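Local coordinates for fibronectin type III domain-containing protein (Simiduia agarivorans, PDB 6P2K), which probably hydrolyses xyloglucan or related beta-glucan chains as a glycoside hydrolase of family 74, this chain being the beta-propeller part of a longer protein, at residues V29-S34 with F61-T66; Y224-E229 with V281-V286; Q661-P666 with N701-S706; G721-Q724 with Q728-W731. One frame throughout, in Å; residues are numbered along the deposited sequence.

Interaction 1: V29-S34 with F61-T66; sequences VVYMAS and FAVAVT
Tyr31 lays its ring obliquely against two valine methyls, one near its base and one further out. Val63 CG1 sits 3.8 Å from Tyr31 CB and also near CG, at the root of the ring. Val65 CG2 takes the outer part, 3.8 Å from Tyr31 CE1. Each valine side chain crosses the tyrosine at about a right angle. In Val63, CG1 lies anti to the backbone N (chi1 179°) and serves the tyrosine, which leaves CG2 for Ala33, with Ala33 CB a looser 4.4 Å away. The segments belong to adjacent blades of a beta-propeller: strand 30-34 is second in its four-stranded sheet, and strand 60-66 is the edge strand that begins the next. Their short axes pass 7.2 Å apart and run nearly antiparallel, at 163°, so the blades meet through side chains and not through shared backbone bonds. Ile73 and Val39, one from each sheet, continue the apolar layer around Tyr31 and Val63. At the start of strand 60-66, Phe61 and Ala62 both face Gly76 in a classic beta bulge. The side chain of Ala33 lies about 10 Å from those of Gln16 and Asp124, which hold a zinc ion.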
# COMPACT_ATOMS: atom_id res chain seq x y z
N VAL B 29 0.59 -53.50 -8.99
CA VAL B 29 -0.82 -53.77 -8.74
C VAL B 29 -1.04 -53.80 -7.23
O VAL B 29 -0.46 -54.63 -6.53
CB VAL B 29 -1.28 -55.08 -9.39
CG1 VAL B 29 -2.71 -55.38 -9.00
CG2 VAL B 29 -1.15 -54.97 -10.90
N VAL B 30 -1.87 -52.89 -6.73
CA VAL B 30 -2.14 -52.76 -5.30
C VAL B 30 -3.62 -52.55 -5.06
O VAL B 30 -4.34 -52.01 -5.91
CB VAL B 30 -1.34 -51.61 -4.65
CG1 VAL B 30 0.14 -51.93 -4.62
CG2 VAL B 30 -1.59 -50.31 -5.40
N TYR B 31 -4.08 -52.97 -3.88
CA TYR B 31 -5.45 -52.77 -3.44
C TYR B 31 -5.43 -51.97 -2.15
O TYR B 31 -4.54 -52.15 -1.31
CB TYR B 31 -6.16 -54.11 -3.23
CG TYR B 31 -6.32 -54.88 -4.51
CD1 TYR B 31 -5.31 -55.70 -4.99
CD2 TYR B 31 -7.49 -54.78 -5.26
CE1 TYR B 31 -5.45 -56.40 -6.17
CE2 TYR B 31 -7.64 -55.48 -6.44
CZ TYR B 31 -6.63 -56.29 -6.89
OH TYR B 31 -6.78 -56.98 -8.07
N MET B 32 -6.40 -51.07 -2.00
CA MET B 32 -6.51 -50.23 -0.82
C MET B 32 -7.81 -50.53 -0.09
O MET B 32 -8.88 -50.60 -0.72
CB MET B 32 -6.45 -48.74 -1.17
CG MET B 32 -6.34 -47.85 0.06
SD MET B 32 -7.91 -47.06 0.48
CE MET B 32 -8.01 -45.90 -0.86
N ALA B 33 -7.72 -50.71 1.22
CA ALA B 33 -8.87 -51.03 2.06
C ALA B 33 -9.31 -49.76 2.79
O ALA B 33 -8.64 -49.30 3.72
CB ALA B 33 -8.52 -52.14 3.05
N SER B 34 -10.42 -49.19 2.34
CA SER B 34 -11.07 -48.10 3.06
C SER B 34 -12.08 -48.67 4.05
O SER B 34 -12.38 -49.87 4.05
CB SER B 34 -11.76 -47.16 2.08
OG SER B 34 -12.93 -47.77 1.55
N PHE B 61 -11.26 -54.70 6.17
CA PHE B 61 -10.14 -54.87 7.08
C PHE B 61 -8.97 -55.62 6.48
O PHE B 61 -7.87 -55.57 7.05
CB PHE B 61 -10.60 -55.60 8.36
CG PHE B 61 -11.52 -54.80 9.22
CD1 PHE B 61 -11.19 -53.52 9.62
CD2 PHE B 61 -12.73 -55.34 9.65
CE1 PHE B 61 -12.05 -52.78 10.42
CE2 PHE B 61 -13.58 -54.61 10.45
CZ PHE B 61 -13.24 -53.33 10.83
N ALA B 62 -9.15 -56.32 5.36
CA ALA B 62 -8.08 -57.11 4.78
C ALA B 62 -8.37 -57.41 3.32
O ALA B 62 -9.52 -57.59 2.93
CB ALA B 62 -7.87 -58.42 5.56
N VAL B 63 -7.30 -57.47 2.53
CA VAL B 63 -7.36 -57.88 1.13
C VAL B 63 -6.18 -58.80 0.86
O VAL B 63 -5.06 -58.53 1.31
CB VAL B 63 -7.33 -56.67 0.17
CG1 VAL B 63 -7.36 -57.14 -1.28
CG2 VAL B 63 -8.50 -55.73 0.44
N ALA B 64 -6.42 -59.89 0.14
CA ALA B 64 -5.37 -60.83 -0.21
C ALA B 64 -5.60 -61.36 -1.62
O ALA B 64 -6.72 -61.74 -1.97
CB ALA B 64 -5.30 -62.00 0.78
N VAL B 65 -4.54 -61.37 -2.42
CA VAL B 65 -4.57 -61.93 -3.77
C VAL B 65 -3.94 -63.31 -3.73
O VAL B 65 -2.91 -63.52 -3.08
CB VAL B 65 -3.83 -61.01 -4.77
CG1 VAL B 65 -4.15 -61.41 -6.19
CG2 VAL B 65 -4.20 -59.56 -4.53
N THR B 66 -4.55 -64.26 -4.42
CA THR B 66 -4.07 -65.63 -4.37
C THR B 66 -2.72 -65.74 -5.08
O THR B 66 -2.60 -65.29 -6.23
CB THR B 66 -5.06 -66.59 -5.01
OG1 THR B 66 -5.32 -66.19 -6.35
CG2 THR B 66 -6.36 -66.61 -4.22

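Interaction 2: Y224-E229 with V281-V286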
# COMPACT_ATOMS: atom_id res chain seq x y z
N TYR B 224 9.06 -62.16 16.00
CA TYR B 224 8.98 -60.84 16.61
C TYR B 224 7.52 -60.52 16.94
O TYR B 224 6.60 -60.92 16.22
CB TYR B 224 9.54 -59.75 15.68
CG TYR B 224 10.95 -60.00 15.22
CD1 TYR B 224 12.04 -59.53 15.95
CD2 TYR B 224 11.21 -60.71 14.05
CE1 TYR B 224 13.33 -59.76 15.53
CE2 TYR B 224 12.50 -60.94 13.62
CZ TYR B 224 13.56 -60.47 14.36
OH TYR B 224 14.85 -60.70 13.94
N ALA B 225 7.32 -59.78 18.03
CA ALA B 225 5.97 -59.52 18.49
C ALA B 225 5.95 -58.26 19.34
O ALA B 225 6.96 -57.84 19.91
CB ALA B 225 5.41 -60.70 19.28
N THR B 226 4.76 -57.65 19.42
CA THR B 226 4.47 -56.59 20.37
C THR B 226 3.38 -57.07 21.31
O THR B 226 2.42 -57.73 20.89
CB THR B 226 4.03 -55.29 19.68
OG1 THR B 226 2.64 -55.38 19.34
CG2 THR B 226 4.85 -55.05 18.43
N TYR B 227 3.52 -56.75 22.60
CA TYR B 227 2.59 -57.20 23.62
C TYR B 227 2.06 -56.00 24.39
O TYR B 227 2.80 -55.05 24.67
CB TYR B 227 3.26 -58.19 24.58
CG TYR B 227 3.26 -59.61 24.08
CD1 TYR B 227 4.27 -60.08 23.25
CD2 TYR B 227 2.25 -60.50 24.46
CE1 TYR B 227 4.27 -61.39 22.80
CE2 TYR B 227 2.25 -61.81 24.01
CZ TYR B 227 3.26 -62.25 23.19
OH TYR B 227 3.26 -63.55 22.75
N ALA B 228 0.78 -56.05 24.74
CA ALA B 228 0.09 -54.92 25.34
C ALA B 228 -0.66 -55.36 26.58
O ALA B 228 -1.04 -56.53 26.71
CB ALA B 228 -0.89 -54.28 24.36
N GLU B 229 -0.87 -54.42 27.49
CA GLU B 229 -1.75 -54.66 28.63
C GLU B 229 -3.14 -55.05 28.13
O GLU B 229 -3.55 -54.70 27.02
CB GLU B 229 -1.83 -53.42 29.51
CG GLU B 229 -0.49 -52.87 29.98
CD GLU B 229 -0.61 -51.95 31.18
OE1 GLU B 229 -1.68 -51.94 31.83
OE2 GLU B 229 0.37 -51.22 31.48
N VAL B 281 13.10 -55.44 10.06
CA VAL B 281 11.76 -55.49 10.64
C VAL B 281 11.13 -54.11 10.52
O VAL B 281 11.75 -53.11 10.88
CB VAL B 281 11.80 -55.95 12.11
CG1 VAL B 281 10.39 -56.14 12.64
CG2 VAL B 281 12.61 -57.23 12.25
N LEU B 282 9.89 -54.08 10.03
CA LEU B 282 9.15 -52.85 9.81
C LEU B 282 8.13 -52.67 10.94
O LEU B 282 7.41 -53.62 11.28
CB LEU B 282 8.44 -52.89 8.46
CG LEU B 282 7.88 -51.61 7.85
CD1 LEU B 282 8.99 -50.59 7.69
CD2 LEU B 282 7.25 -51.94 6.51
N LEU B 283 8.07 -51.47 11.51
CA LEU B 283 7.26 -51.27 12.71
C LEU B 283 6.64 -49.88 12.71
O LEU B 283 7.36 -48.87 12.82
CB LEU B 283 8.09 -51.49 13.97
CG LEU B 283 7.32 -51.42 15.29
CD1 LEU B 283 6.31 -52.57 15.39
CD2 LEU B 283 8.28 -51.44 16.47
N GLY B 284 5.31 -49.82 12.62
CA GLY B 284 4.56 -48.61 12.85
C GLY B 284 3.71 -48.73 14.10
O GLY B 284 4.05 -49.50 15.00
N ALA B 285 2.61 -47.99 14.18
CA ALA B 285 1.78 -48.01 15.37
C ALA B 285 0.37 -47.54 15.03
O ALA B 285 0.13 -46.93 13.99
CB ALA B 285 2.36 -47.14 16.49
N VAL B 286 -0.56 -47.83 15.94
CA VAL B 286 -1.90 -47.28 15.87
C VAL B 286 -1.93 -46.00 16.68
O VAL B 286 -1.36 -45.93 17.78
CB VAL B 286 -2.95 -48.30 16.37
CG1 VAL B 286 -2.58 -48.85 17.74
CG2 VAL B 286 -4.34 -47.68 16.37
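Tyr224 OH is gripped by two groups of the blade it leans on, His279 ND1 and Trp299 NE1, both hydrogen-bonded to it. Because an indole N-H can only donate, the phenol oxygen accepts from Trp299. With its far end held in this way, the ring is fixed in position over Val281. Val281 CG2 stands over the centre of one ring face in a CH-pi contact, 4.0 Å from the centroid of the Tyr224 ring and 11° off its normal. Tyr224 CE2 and Tyr224 CZ are equally near, each 4.0 Å from Val281 CG2, as expected for a methyl over the ring centre. With CG1 of Val281 anti to the backbone N (chi1 -173°), it is CG2, anti to the carbonyl carbon, that is set over the ring. Two residues further along both strands, Thr226 CG2 meets Leu283 CD1 at 4.2 Å, methyl against methyl. Thr226 can offer its methyl because its hydroxyl is turned to another partner, the backbone O of Tyr265.

Strands 222-228 and 278-285 are each second in a four-stranded sheet, and the sheets are consecutive propeller blades. Their CA atoms stay well apart, 8.5 Å from Tyr224 to Val281 and 9.7 Å from Thr226 to Leu283, a spacing filled by side chains. Phe297 also meets the Tyr224 ring. Both hydroxyls in this buried layer thus have partners in the second blade, and the surfaces facing across the contact are apolar: the polar bonds fix how the groups are turned, while methyl and ring packing fills the interface.

Interaction 3: Q661-P666 with N701-S706; sequences QKIFTP and NKIVMS
Met705 starts with CG between its backbone N and carbonyl carbon (chi1 63°) and then bends at both following torsions, a curled course that brings its sulfur back to Phe664. The phenylalanine in turn carries CG anti to the backbone N (chi1 -153°), which sends the ring across to strand 702-709. Met705 SD reaches 3.8 Å from Phe664 CD2 and the same from Phe664 CE2, with Met705 CG following at 4.1 Å from Phe664 CD2. This is a Met-aromatic contact with an oblique approach, the sulfur 4.8 Å from the centroid of the Phe664 ring and 72° off its normal. The second touch is tip to tip: Ile663 CD1 and Ile703 CD1 meet at 4.2 Å.

That two successive residues, Ile663 and Phe664, can both point at the other segment comes from a classic beta bulge, in which they share Ile650 as their neighbour in the sheet. Strand 661-664 is the last of one propeller blade, and strand 702-709 is second in the next, so the contact joins adjacent blades. Trp731, of that second blade, stacks on Phe664, and Phe719 meets the same ring, which makes the phenylalanine part of an aromatic cluster. Ile650 also touches Met705. Just beyond the strand, Thr665 takes the N-cap position of helix 666-672, its own backbone N bonded to Asp668 OD2.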
# COMPACT_ATOMS: atom_id res chain seq x y z
N GLN B 661 -48.74 -32.81 2.90
CA GLN B 661 -49.09 -34.01 2.15
C GLN B 661 -47.87 -34.92 2.03
O GLN B 661 -46.75 -34.45 1.85
CB GLN B 661 -49.60 -33.68 0.73
CG GLN B 661 -50.77 -32.71 0.68
CD GLN B 661 -50.32 -31.27 0.49
OE1 GLN B 661 -49.49 -30.98 -0.38
NE2 GLN B 661 -50.86 -30.37 1.29
N LYS B 662 -48.11 -36.23 2.13
CA LYS B 662 -47.08 -37.22 1.85
C LYS B 662 -46.83 -37.31 0.35
O LYS B 662 -47.77 -37.45 -0.43
CB LYS B 662 -47.52 -38.59 2.38
CG LYS B 662 -46.74 -39.12 3.56
CD LYS B 662 -47.10 -40.57 3.86
CE LYS B 662 -48.08 -40.67 5.02
NZ LYS B 662 -47.94 -41.95 5.76
N ILE B 663 -45.56 -37.23 -0.06
CA ILE B 663 -45.26 -37.32 -1.49
C ILE B 663 -44.16 -38.34 -1.79
O ILE B 663 -43.91 -38.66 -2.96
CB ILE B 663 -44.88 -35.95 -2.08
CG1 ILE B 663 -43.60 -35.42 -1.45
CG2 ILE B 663 -46.03 -34.96 -1.93
CD1 ILE B 663 -42.96 -34.28 -2.24
N PHE B 664 -43.50 -38.87 -0.76
CA PHE B 664 -42.55 -39.95 -0.98
C PHE B 664 -42.39 -40.77 0.29
O PHE B 664 -42.14 -40.21 1.36
CB PHE B 664 -41.19 -39.44 -1.45
CG PHE B 664 -40.43 -40.43 -2.29
CD1 PHE B 664 -40.98 -40.93 -3.46
CD2 PHE B 664 -39.18 -40.87 -1.90
CE1 PHE B 664 -40.29 -41.84 -4.24
CE2 PHE B 664 -38.48 -41.79 -2.67
CZ PHE B 664 -39.04 -42.27 -3.84
N THR B 665 -42.52 -42.09 0.16
CA THR B 665 -42.45 -43.04 1.25
C THR B 665 -41.47 -44.15 0.89
O THR B 665 -41.06 -44.28 -0.26
CB THR B 665 -43.83 -43.64 1.54
OG1 THR B 665 -44.25 -44.42 0.42
CG2 THR B 665 -44.85 -42.54 1.79
N PRO B 666 -41.07 -44.96 1.87
CA PRO B 666 -40.26 -46.15 1.54
C PRO B 666 -40.90 -47.06 0.51
O PRO B 666 -40.19 -47.67 -0.30
CB PRO B 666 -40.11 -46.86 2.90
CG PRO B 666 -40.17 -45.75 3.89
CD PRO B 666 -41.13 -44.73 3.33
N ASN B 701 -38.71 -26.94 -10.19
CA ASN B 701 -39.61 -28.08 -10.27
C ASN B 701 -38.95 -29.39 -9.86
O ASN B 701 -39.37 -30.46 -10.30
CB ASN B 701 -40.19 -28.20 -11.69
CG ASN B 701 -39.11 -28.43 -12.74
OD1 ASN B 701 -37.92 -28.26 -12.47
ND2 ASN B 701 -39.52 -28.82 -13.94
N LYS B 702 -37.91 -29.32 -9.01
CA LYS B 702 -37.13 -30.50 -8.68
C LYS B 702 -37.00 -30.66 -7.16
O LYS B 702 -36.81 -29.69 -6.43
CB LYS B 702 -35.73 -30.42 -9.30
CG LYS B 702 -35.72 -30.38 -10.83
CD LYS B 702 -36.16 -31.70 -11.44
CE LYS B 702 -36.38 -31.56 -12.94
NZ LYS B 702 -36.65 -32.86 -13.60
N ILE B 703 -37.12 -31.91 -6.72
CA ILE B 703 -36.91 -32.31 -5.33
C ILE B 703 -36.06 -33.57 -5.33
O ILE B 703 -36.26 -34.46 -6.16
CB ILE B 703 -38.25 -32.56 -4.60
CG1 ILE B 703 -39.10 -31.28 -4.57
CG2 ILE B 703 -38.01 -33.07 -3.18
CD1 ILE B 703 -40.55 -31.53 -4.24
N VAL B 704 -35.10 -33.64 -4.40
CA VAL B 704 -34.19 -34.78 -4.30
C VAL B 704 -34.13 -35.24 -2.85
O VAL B 704 -34.30 -34.45 -1.92
CB VAL B 704 -32.78 -34.43 -4.84
CG1 VAL B 704 -32.16 -33.31 -4.02
CG2 VAL B 704 -31.87 -35.66 -4.86
N MET B 705 -33.91 -36.54 -2.67
CA MET B 705 -33.70 -37.13 -1.35
C MET B 705 -32.91 -38.41 -1.51
O MET B 705 -32.78 -38.95 -2.62
CB MET B 705 -35.04 -37.38 -0.63
CG MET B 705 -35.95 -38.39 -1.32
SD MET B 705 -35.62 -40.10 -0.82
CE MET B 705 -35.94 -40.01 0.93
N SER B 706 -32.39 -38.92 -0.39
CA SER B 706 -31.58 -40.13 -0.41
C SER B 706 -31.86 -40.95 0.84
O SER B 706 -31.73 -40.44 1.96
CB SER B 706 -30.09 -39.79 -0.50
OG SER B 706 -29.28 -40.88 -0.11

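Interaction 4: G721-Q724 with Q728-W731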
# COMPACT_ATOMS: atom_id res chain seq x y z
N GLY B 721 -37.59 -36.07 -7.80
CA GLY B 721 -38.99 -35.84 -8.13
C GLY B 721 -39.13 -34.57 -8.95
O GLY B 721 -38.42 -33.59 -8.73
N THR B 722 -40.07 -34.60 -9.90
CA THR B 722 -40.37 -33.45 -10.74
C THR B 722 -41.80 -33.00 -10.48
O THR B 722 -42.73 -33.82 -10.52
CB THR B 722 -40.18 -33.78 -12.23
OG1 THR B 722 -38.83 -34.22 -12.46
CG2 THR B 722 -40.46 -32.55 -13.08
N ILE B 723 -41.97 -31.71 -10.21
CA ILE B 723 -43.28 -31.15 -9.90
C ILE B 723 -44.04 -30.95 -11.20
O ILE B 723 -43.69 -30.09 -12.02
CB ILE B 723 -43.15 -29.83 -9.12
CG1 ILE B 723 -42.25 -30.02 -7.90
CG2 ILE B 723 -44.53 -29.33 -8.71
CD1 ILE B 723 -42.15 -28.79 -7.02
N GLN B 724 -45.09 -31.74 -11.41
CA GLN B 724 -45.92 -31.58 -12.58
C GLN B 724 -46.81 -30.34 -12.44
O GLN B 724 -46.96 -29.77 -11.36
CB GLN B 724 -46.78 -32.83 -12.81
CG GLN B 724 -45.99 -34.13 -12.82
CD GLN B 724 -44.92 -34.15 -13.90
OE1 GLN B 724 -43.73 -34.29 -13.61
NE2 GLN B 724 -45.34 -34.03 -15.15
N GLN B 728 -48.74 -32.67 -8.68
CA GLN B 728 -48.19 -33.93 -8.22
C GLN B 728 -46.71 -34.04 -8.58
O GLN B 728 -46.20 -33.35 -9.46
CB GLN B 728 -48.98 -35.10 -8.81
CG GLN B 728 -50.03 -35.66 -7.87
CD GLN B 728 -50.86 -34.58 -7.21
OE1 GLN B 728 -51.54 -33.80 -7.88
NE2 GLN B 728 -50.80 -34.51 -5.88
N VAL B 729 -46.03 -34.94 -7.88
CA VAL B 729 -44.60 -35.16 -8.05
C VAL B 729 -44.39 -36.57 -8.59
O VAL B 729 -44.91 -37.54 -8.02
CB VAL B 729 -43.83 -34.96 -6.74
CG1 VAL B 729 -42.33 -35.08 -6.98
CG2 VAL B 729 -44.18 -33.62 -6.13
N ASN B 730 -43.66 -36.68 -9.68
CA ASN B 730 -43.29 -37.98 -10.24
C ASN B 730 -41.81 -38.22 -9.98
O ASN B 730 -40.98 -37.36 -10.27
CB ASN B 730 -43.61 -38.05 -11.73
CG ASN B 730 -45.09 -37.91 -12.03
OD1 ASN B 730 -45.93 -38.25 -11.19
ND2 ASN B 730 -45.41 -37.43 -13.22
N TRP B 731 -41.50 -39.40 -9.46
CA TRP B 731 -40.18 -39.71 -8.96
C TRP B 731 -39.44 -40.65 -9.92
O TRP B 731 -40.05 -41.49 -10.59
CB TRP B 731 -40.26 -40.35 -7.57
CG TRP B 731 -40.80 -39.40 -6.55
CD1 TRP B 731 -42.11 -39.18 -6.25
CD2 TRP B 731 -40.04 -38.54 -5.69
NE1 TRP B 731 -42.21 -38.24 -5.26
CE2 TRP B 731 -40.96 -37.83 -4.90
CE3 TRP B 731 -38.67 -38.30 -5.52
CZ2 TRP B 731 -40.56 -36.89 -3.94
CZ3 TRP B 731 -38.27 -37.37 -4.56
CH2 TRP B 731 -39.21 -36.68 -3.79
O HOH W 1 -38.12 -36.78 -11.69
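Gly721-Gln724 and Gln728-Trp731 run antiparallel, and three backbone hydrogen bonds tie them: Thr722 N to Asn730 O (2.9 Å), Asn730 N to Thr722 O (3.1 Å), and Gln724 N to Gln728 O (2.8 Å), the last approaching Gln728 O almost straight on at 178°. Gly721 CA lies over one face of Trp731, 3.9 Å from the centroid of its six-membered ring, a CH-pi contact that the missing side chain permits. Val729 CG1 covers the same indole face and presses on Gly721 CA at 3.6 Å, filling the room a beta carbon would need. On the other face of the sheet from Val729 and Trp731, Thr722 OG1, bonded to Lys702 NZ, shares a water with Asn730 O, 2.8 Å from OG1. Gln724 CG rests 3.4 Å from Asn730 ND2, the two side chains crossing at about a right angle. With an alanine at Gln724 the chain lying against Asn730 would be gone, and the Asn730 amide is likely to turn more freely. Three residues link the segments, making a beta hairpin, here of the third and fourth strands of a four-stranded propeller blade.

Interactions 1 to 4 follow one another along the chain. Interactions 1 and 2 each join consecutive blades of one propeller, their centres 21 Å apart and nearest atoms about 11 Å apart. Interactions 3 and 4 lie in the later part of the chain, in the other propeller; interaction 2 is 52 and 58 Å from them, centre to centre, on the far side of the chain's centre. Those last two, with centres only 8 Å apart, share a sheet: strands 702-709 and 714-723 are neighbours, and Ile703 O probably accepts a hydrogen bond from Gly721 N. There the hairpin within a blade and the packing between blades form one continuous piece.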